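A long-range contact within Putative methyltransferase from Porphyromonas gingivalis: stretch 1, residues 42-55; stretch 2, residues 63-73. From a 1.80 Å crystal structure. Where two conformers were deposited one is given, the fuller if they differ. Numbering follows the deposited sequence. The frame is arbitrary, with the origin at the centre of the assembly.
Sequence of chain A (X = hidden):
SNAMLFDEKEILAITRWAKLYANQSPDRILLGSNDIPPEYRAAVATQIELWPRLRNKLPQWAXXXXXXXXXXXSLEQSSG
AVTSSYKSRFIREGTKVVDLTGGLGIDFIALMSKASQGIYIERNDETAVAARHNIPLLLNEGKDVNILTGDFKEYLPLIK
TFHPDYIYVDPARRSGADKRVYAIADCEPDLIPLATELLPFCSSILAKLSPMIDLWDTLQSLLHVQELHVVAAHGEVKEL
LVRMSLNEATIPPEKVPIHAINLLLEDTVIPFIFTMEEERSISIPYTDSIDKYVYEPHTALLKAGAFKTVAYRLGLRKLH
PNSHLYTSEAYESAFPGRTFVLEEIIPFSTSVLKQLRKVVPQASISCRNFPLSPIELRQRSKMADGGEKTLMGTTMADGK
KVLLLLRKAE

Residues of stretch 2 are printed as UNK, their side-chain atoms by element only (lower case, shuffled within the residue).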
# COMPACT_ATOMS: atom_id res chain seq x y z
N ALA A 42 -11.84 8.47 30.66
CA ALA A 42 -12.12 7.92 29.32
C ALA A 42 -10.95 8.14 28.34
O ALA A 42 -10.57 7.22 27.62
CB ALA A 42 -13.45 8.48 28.73
N ALA A 43 -10.40 9.36 28.33
CA ALA A 43 -9.29 9.68 27.44
C ALA A 43 -8.08 8.78 27.76
O ALA A 43 -7.42 8.28 26.85
CB ALA A 43 -8.89 11.16 27.57
N VAL A 44 -7.75 8.62 29.06
CA VAL A 44 -6.65 7.74 29.44
C VAL A 44 -6.95 6.28 29.07
O VAL A 44 -6.11 5.59 28.49
CB VAL A 44 -6.27 7.86 30.96
CG1 VAL A 44 -5.23 6.82 31.34
CG2 VAL A 44 -5.76 9.30 31.28
N ALA A 45 -8.16 5.80 29.41
CA ALA A 45 -8.57 4.45 29.04
C ALA A 45 -8.47 4.23 27.55
O ALA A 45 -8.03 3.17 27.11
CB ALA A 45 -9.99 4.15 29.53
N THR A 46 -8.88 5.23 26.77
CA THR A 46 -8.84 5.15 25.31
C THR A 46 -7.40 4.94 24.82
O THR A 46 -7.19 4.11 23.93
CB THR A 46 -9.48 6.38 24.63
OG1 THR A 46 -10.88 6.43 24.97
CG2 THR A 46 -9.34 6.32 23.13
N GLN A 47 -6.44 5.70 25.36
CA GLN A 47 -5.03 5.55 24.98
C GLN A 47 -4.49 4.16 25.33
O GLN A 47 -3.84 3.50 24.50
CB GLN A 47 -4.14 6.63 25.61
CG GLN A 47 -4.42 8.04 25.14
CD GLN A 47 -4.32 8.19 23.63
OE1 GLN A 47 -3.24 8.03 23.06
NE2 GLN A 47 -5.44 8.50 22.97
N ILE A 48 -4.81 3.70 26.54
CA ILE A 48 -4.42 2.36 26.95
C ILE A 48 -5.07 1.30 26.04
O ILE A 48 -4.36 0.41 25.56
CB ILE A 48 -4.71 2.11 28.46
CG1 ILE A 48 -3.79 3.01 29.30
CG2 ILE A 48 -4.52 0.63 28.81
CD1 ILE A 48 -4.15 3.11 30.80
N GLU A 49 -6.38 1.41 25.80
CA GLU A 49 -7.12 0.41 24.97
C GLU A 49 -6.47 0.21 23.62
O GLU A 49 -6.33 -0.92 23.16
CB GLU A 49 -8.62 0.76 24.80
CG GLU A 49 -9.54 -0.39 24.27
CD GLU A 49 -9.64 -0.51 22.73
OE1 GLU A 49 -9.31 0.46 22.02
OE2 GLU A 49 -10.06 -1.59 22.22
N LEU A 50 -6.05 1.29 22.98
CA LEU A 50 -5.58 1.19 21.60
C LEU A 50 -4.07 1.03 21.47
O LEU A 50 -3.56 0.90 20.37
CB LEU A 50 -6.10 2.36 20.74
CG LEU A 50 -5.72 3.80 21.08
CD1 LEU A 50 -4.24 4.04 20.79
CD2 LEU A 50 -6.60 4.81 20.32
N TRP A 51 -3.34 1.05 22.59
CA TRP A 51 -1.88 0.91 22.50
C TRP A 51 -1.40 -0.40 21.85
O TRP A 51 -0.47 -0.37 21.02
CB TRP A 51 -1.18 1.16 23.85
CG TRP A 51 0.12 1.88 23.67
CD1 TRP A 51 1.37 1.34 23.69
CD2 TRP A 51 0.29 3.27 23.36
NE1 TRP A 51 2.31 2.31 23.45
CE2 TRP A 51 1.68 3.51 23.24
CE3 TRP A 51 -0.60 4.35 23.20
CZ2 TRP A 51 2.21 4.79 22.96
CZ3 TRP A 51 -0.07 5.63 22.92
CH2 TRP A 51 1.33 5.82 22.80
N PRO A 52 -2.02 -1.56 22.21
CA PRO A 52 -1.60 -2.79 21.51
C PRO A 52 -1.76 -2.69 19.99
O PRO A 52 -0.86 -3.11 19.26
CB PRO A 52 -2.53 -3.86 22.11
CG PRO A 52 -2.88 -3.33 23.48
CD PRO A 52 -3.04 -1.84 23.24
N ARG A 53 -2.87 -2.10 19.53
CA ARG A 53 -3.12 -1.95 18.08
C ARG A 53 -2.20 -0.92 17.44
O ARG A 53 -1.83 -1.07 16.27
CB ARG A 53 -4.60 -1.66 17.78
CG ARG A 53 -5.53 -2.88 18.01
CD ARG A 53 -6.94 -2.70 17.38
NE ARG A 53 -7.65 -1.53 17.90
CZ ARG A 53 -8.30 -1.48 19.07
NH1 ARG A 53 -8.33 -2.54 19.87
NH2 ARG A 53 -8.92 -0.37 19.44
N LEU A 54 -1.84 0.13 18.19
CA LEU A 54 -0.77 1.04 17.77
C LEU A 54 0.58 0.34 17.65
O LEU A 54 1.32 0.58 16.68
CB LEU A 54 -0.63 2.25 18.72
CG LEU A 54 0.49 3.26 18.41
CD1 LEU A 54 0.21 4.09 17.13
CD2 LEU A 54 0.72 4.20 19.58
N ARG A 55 0.92 -0.50 18.62
CA ARG A 55 2.22 -1.19 18.59
C ARG A 55 2.37 -2.10 17.37
O ARG A 55 3.45 -2.17 16.77
CB ARG A 55 2.48 -1.96 19.89
CG ARG A 55 3.93 -2.45 20.01
CD ARG A 55 4.27 -2.91 21.43
NE ARG A 55 4.35 -1.79 22.36
CZ ARG A 55 3.48 -1.55 23.34
NH1 ARG A 55 2.45 -2.36 23.54
NH2 ARG A 55 3.65 -0.50 24.14
N UNK A 63 6.59 3.18 20.89
CA UNK A 63 7.74 3.32 21.78
C UNK A 63 8.10 4.75 22.16
O UNK A 63 9.07 4.98 22.88
N UNK A 64 7.32 5.72 21.67
CA UNK A 64 7.60 7.15 21.92
C UNK A 64 6.68 7.74 22.98
O UNK A 64 5.43 7.66 22.88
c UNK A 64 8.91 8.48 18.51
c UNK A 64 7.58 8.01 20.64
c UNK A 64 8.72 7.58 19.71
c UNK A 64 7.70 9.50 20.96
N UNK A 65 7.33 8.38 23.97
CA UNK A 65 6.66 8.97 25.12
C UNK A 65 5.94 10.26 24.75
O UNK A 65 6.48 11.13 24.05
c UNK A 65 7.66 9.24 26.26
o UNK A 65 8.19 10.56 26.19
N UNK A 66 4.71 10.37 25.21
CA UNK A 66 3.98 11.59 25.03
C UNK A 66 3.18 11.62 23.74
O UNK A 66 2.46 12.59 23.52
c UNK A 66 4.93 12.80 25.06
o UNK A 66 4.61 13.68 26.12
N UNK A 67 3.30 10.59 22.90
CA UNK A 67 2.47 10.53 21.68
C UNK A 67 1.04 10.30 22.10
O UNK A 67 0.77 9.49 23.00
c UNK A 67 2.89 9.43 20.68
c UNK A 67 4.13 9.65 19.81
c UNK A 67 4.19 8.55 18.79
c UNK A 67 4.19 11.02 19.12
N UNK A 68 0.14 11.05 21.46
CA UNK A 68 -1.27 10.99 21.75
C UNK A 68 -2.03 10.62 20.47
O UNK A 68 -1.92 11.34 19.47
c UNK A 68 -5.93 12.24 23.36
c UNK A 68 -4.98 11.66 24.19
c UNK A 68 -3.64 11.69 23.83
c UNK A 68 -3.21 12.31 22.66
c UNK A 68 -4.17 12.90 21.84
c UNK A 68 -5.54 12.88 22.19
o UNK A 68 -7.26 12.19 23.74
c UNK A 68 -1.76 12.33 22.28
N UNK A 69 -2.80 9.54 20.52
CA UNK A 69 -3.60 9.09 19.36
C UNK A 69 -4.99 9.70 19.37
O UNK A 69 -5.76 9.44 20.28
c UNK A 69 -3.68 7.55 19.31
c UNK A 69 -2.27 6.97 19.35
c UNK A 69 -1.34 7.47 18.23
c UNK A 69 -4.47 7.07 18.07
N UNK A 70 -5.33 10.50 18.33
CA UNK A 70 -6.56 11.30 18.45
C UNK A 70 -7.80 10.42 18.51
O UNK A 70 -8.73 10.75 19.24
c UNK A 70 -5.65 11.52 16.22
c UNK A 70 -6.55 12.19 17.21
c UNK A 70 -4.63 10.73 17.05
N UNK A 71 -7.79 9.32 17.77
CA UNK A 71 -8.91 8.37 17.74
C UNK A 71 -8.50 6.99 17.20
O UNK A 71 -7.50 6.86 16.47
o UNK A 71 -9.74 9.15 15.56
c UNK A 71 -10.09 8.94 16.93
N UNK A 72 -9.27 5.97 17.57
CA UNK A 72 -9.20 4.65 16.91
C UNK A 72 -9.46 4.80 15.41
O UNK A 72 -8.77 4.19 14.59
n UNK A 72 -13.78 1.63 20.29
n UNK A 72 -11.84 1.83 19.03
c UNK A 72 -10.20 3.68 17.54
c UNK A 72 -11.35 3.03 19.70
n UNK A 72 -13.31 0.13 18.63
c UNK A 72 -10.06 3.54 19.06
c UNK A 72 -12.98 1.20 19.32
N UNK A 73 -10.44 5.63 15.06
CA UNK A 73 -10.73 5.93 13.66
C UNK A 73 -9.48 6.40 12.91
O UNK A 73 -9.11 5.81 11.89
c UNK A 73 -12.49 7.11 12.11
c UNK A 73 -13.78 7.93 12.20
c UNK A 73 -11.89 6.92 13.52
c UNK A 73 -12.73 5.77 11.39
O HOH W 1 -7.73 9.60 24.22
O HOH W 2 -0.97 8.30 24.93

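Position 63 has no side-chain atoms, and an ideal CB there would find nothing of the helix within 5.5 Å: Gly 63. Position 64 carries four carbons, forked at the first, one arm two carbons long; they lead away from the helix, while the backbone O of position 64 lies 4.3 Å from Trp 51 CZ2, at the indole edge. That is Ile 64.

Positions 65 and 66 each hold one carbon and one oxygen, point away and touch nothing on stretch 1. They are Ser 65 and Ser 66, the middle of a type II turn that begins at Ile 64 and ends at position 67. There, four carbons forked at the second approach the Trp 51 ring, and the backbone O of position 67 sits 3.7 Å from Trp 51 CH2, again near the ring plane. They define Leu 67.

Position 68 has one carbon, then a six-carbon ring bearing an oxygen. Its CB points away, yet the ring comes back, with the Gln 47 amide over one face: Tyr 68, whose CE1 is 3.4 Å from Gln 47 NE2.

Position 69 shows four carbons, forked at the first with one two-carbon arm, aimed toward the helix, where they meet Leu 50 and Leu 54. This is Ile 69: CG1 is 3.8 Å from Leu 50 CD1, and CD1 is 3.9 Å from Leu 54 CD1.

At position 70 three carbons close a ring onto the backbone N and face away, giving Pro 70. Position 71, one carbon and one oxygen pointing away, is Ser 71, the N-cap of the helix that follows.

Position 72 has three carbons, a nitrogen, then a carbon carrying two more nitrogens, lying along Leu 50, Glu 49 and Arg 53: Arg 72. Its CG packs 3.9 Å from Leu 50 CD2. Arg 72 NE is 3.7 Å from Arg 53 NH2, a like charge, but Arg 53 NH2 is salt-bridged to Glu 49 OE1 at 2.7 Å, and that carboxylate also lies near Arg 72 without bonding to it. Position 73, four carbons forked at the second and out of reach, is Leu 73.

The rule is one amide reading one backbone residue. Gln 47 OE1 accepts from Ile 69 N at 3.0 Å, and Gln 47 NE2 donates to Ile 69 O at 2.9 Å. Water extends the grip: one molecule joins Ala 43 O, Gln 47 NE2 and Tyr 68 OH, another joins Gln 47 OE1 to Leu 67 O. Ile 69 also packs its side chain against Leu 50, Trp 51 and Leu 54, so polar register and apolar packing meet at one residue.

Stretch 2 (63-73) GISSLYIPSRL
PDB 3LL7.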